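Macromomycin (PDB 2MCM) binds non-covalently the cytotoxic, DNA-cleaving chromophore of the antibiotic auromomycin, serving as its apoprotein. Local coordinates at residues 66-71 and 107-112. Numbering follows the deposited sequence. Where two conformers were deposited one is given.
Sequences LKVHSS and QAITFA
The Phe111 ring packs on the His69-Ser70 backbone and on the side chain of Val68. Ser70 presents a CH-pi contact over one ring face: its CA stands 3.8 Å from the ring centroid of Phe111, 9° off the ring normal, over the centre of the face. On the same face Ser70 CB rests over the rim, 3.8 Å from Phe111 CD2. CG of Phe111 stands anti to its own carbonyl carbon and beside the backbone N (chi1 -70°). His69 O approaches the ring tip obliquely, 3.3 Å from Phe111 CZ; this carbonyl also accepts a hydrogen bond from Gln35 NE2, while Ser70 N donates to Asn14 OD1. In the immunoglobulin-like beta sandwich of the neocarzinostatin family, the contact joins the end of strand 104-109, in the larger sheet, and the C-terminal tail to strand 62-68 at the edge of the three-stranded sheet. No hydrogen bond links the two segments, so their meeting is one of packing. Val68 crosses the Phe111 side chain at a slant, its CG2 3.8 Å from Phe111 CE2. The other Val68 branch, CG1, is anti to the carbonyl carbon (chi1 -65°) and faces Ile109, whose CD1 comes to 4.2 Å from Val68 CG1. Gln35 of strand 30-40 touches both Val68 and Phe111.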
loop_
_atom_site.group_PDB
_atom_site.type_symbol
_atom_site.label_atom_id
_atom_site.label_comp_id
_atom_site.label_asym_id
_atom_site.label_seq_id
_atom_site.Cartn_x
_atom_site.Cartn_y
_atom_site.Cartn_z
ATOM N N LEU A 66 -4.094 -4.509 6.594
ATOM C CA LEU A 66 -4.191 -4.625 5.170
ATOM C C LEU A 66 -4.055 -6.095 4.754
ATOM O O LEU A 66 -3.075 -6.701 5.189
ATOM C CB LEU A 66 -3.054 -3.737 4.497
ATOM C CG LEU A 66 -2.987 -3.844 2.997
ATOM C CD1 LEU A 66 -4.162 -3.229 2.288
ATOM C CD2 LEU A 66 -1.681 -3.187 2.471
ATOM N N LYS A 67 -5.003 -6.587 3.957
ATOM C CA LYS A 67 -4.844 -7.988 3.497
ATOM C C LYS A 67 -4.023 -7.980 2.222
ATOM O O LYS A 67 -4.448 -7.254 1.249
ATOM C CB LYS A 67 -6.257 -8.581 3.298
ATOM C CG LYS A 67 -6.116 -10.123 3.226
ATOM C CD LYS A 67 -7.499 -10.804 3.136
ATOM C CE LYS A 67 -8.352 -10.504 4.359
ATOM N NZ LYS A 67 -9.631 -11.363 4.346
ATOM N N VAL A 68 -2.953 -8.727 2.115
ATOM C CA VAL A 68 -2.124 -8.726 0.891
ATOM C C VAL A 68 -2.249 -10.028 0.139
ATOM O O VAL A 68 -2.600 -11.087 0.714
ATOM C CB VAL A 68 -0.613 -8.445 1.187
ATOM C CG1 VAL A 68 -0.486 -7.020 1.743
ATOM C CG2 VAL A 68 -0.022 -9.512 2.094
ATOM N N HIS A 69 -1.981 -9.975 -1.137
ATOM C CA HIS A 69 -2.100 -11.143 -2.021
ATOM C C HIS A 69 -0.877 -11.240 -2.931
ATOM O O HIS A 69 -0.253 -10.251 -3.305
ATOM C CB HIS A 69 -3.382 -11.043 -2.889
ATOM C CG HIS A 69 -4.651 -10.994 -2.047
ATOM N ND1 HIS A 69 -5.270 -9.920 -1.571
ATOM C CD2 HIS A 69 -5.346 -12.079 -1.577
ATOM C CE1 HIS A 69 -6.338 -10.286 -0.839
ATOM N NE2 HIS A 69 -6.391 -11.612 -0.846
ATOM N N SER A 70 -0.517 -12.501 -3.188
ATOM C CA SER A 70 0.734 -12.688 -3.989
ATOM C C SER A 70 0.564 -12.294 -5.417
ATOM O O SER A 70 1.604 -12.051 -6.076
ATOM C CB SER A 70 1.331 -14.095 -3.818
ATOM O OG SER A 70 0.321 -15.015 -4.202
ATOM N N SER A 71 -0.649 -12.257 -5.920
ATOM C CA SER A 71 -0.943 -11.771 -7.284
ATOM C C SER A 71 -2.201 -10.922 -7.109
ATOM O O SER A 71 -3.084 -11.297 -6.258
ATOM C CB SER A 71 -1.165 -12.833 -8.330
ATOM O OG SER A 71 0.028 -13.576 -8.576
ATOM N N GLN A 107 6.831 0.310 2.010
ATOM C CA GLN A 107 7.861 -0.668 2.329
ATOM C C GLN A 107 7.794 -1.850 1.399
ATOM O O GLN A 107 6.626 -2.415 1.229
ATOM C CB GLN A 107 7.780 -1.104 3.779
ATOM C CG GLN A 107 8.769 -2.218 4.129
ATOM C CD GLN A 107 8.781 -2.494 5.604
ATOM O OE1 GLN A 107 8.277 -1.836 6.498
ATOM N NE2 GLN A 107 9.512 -3.544 5.980
ATOM N N ALA A 108 8.787 -2.316 0.718
ATOM C CA ALA A 108 8.772 -3.475 -0.193
ATOM C C ALA A 108 8.480 -4.741 0.702
ATOM O O ALA A 108 8.909 -4.803 1.844
ATOM C CB ALA A 108 10.205 -3.546 -0.774
ATOM N N ILE A 109 7.646 -5.603 0.072
ATOM C CA ILE A 109 7.306 -6.839 0.872
ATOM C C ILE A 109 7.657 -8.000 -0.045
ATOM O O ILE A 109 7.770 -7.893 -1.276
ATOM C CB ILE A 109 5.781 -6.797 1.238
ATOM C CG1 ILE A 109 5.006 -6.728 -0.088
ATOM C CG2 ILE A 109 5.477 -5.712 2.267
ATOM C CD1 ILE A 109 3.431 -6.858 0.186
ATOM N N THR A 110 7.792 -9.199 0.582
ATOM C CA THR A 110 8.088 -10.372 -0.217
ATOM C C THR A 110 7.185 -11.542 0.271
ATOM O O THR A 110 6.855 -11.579 1.438
ATOM C CB THR A 110 9.570 -10.850 -0.104
ATOM O OG1 THR A 110 9.793 -11.334 1.227
ATOM C CG2 THR A 110 10.591 -9.700 -0.390
ATOM N N PHE A 111 6.921 -12.399 -0.672
ATOM C CA PHE A 111 6.063 -13.584 -0.391
ATOM C C PHE A 111 6.910 -14.849 -0.453
ATOM O O PHE A 111 7.810 -15.006 -1.284
ATOM C CB PHE A 111 4.999 -13.670 -1.504
ATOM C CG PHE A 111 3.998 -12.536 -1.370
ATOM C CD1 PHE A 111 4.245 -11.318 -1.968
ATOM C CD2 PHE A 111 2.867 -12.681 -0.605
ATOM C CE1 PHE A 111 3.328 -10.259 -1.797
ATOM C CE2 PHE A 111 1.914 -11.657 -0.434
ATOM C CZ PHE A 111 2.147 -10.444 -1.065
ATOM N N ALA A 112 6.455 -15.739 0.403
ATOM C CA ALA A 112 7.111 -17.088 0.481
ATOM C C ALA A 112 6.865 -17.878 -0.777
ATOM O O ALA A 112 7.865 -18.630 -1.061
ATOM C CB ALA A 112 6.551 -17.743 1.739
ATOM O OXT ALA A 112 5.821 -17.790 -1.444
#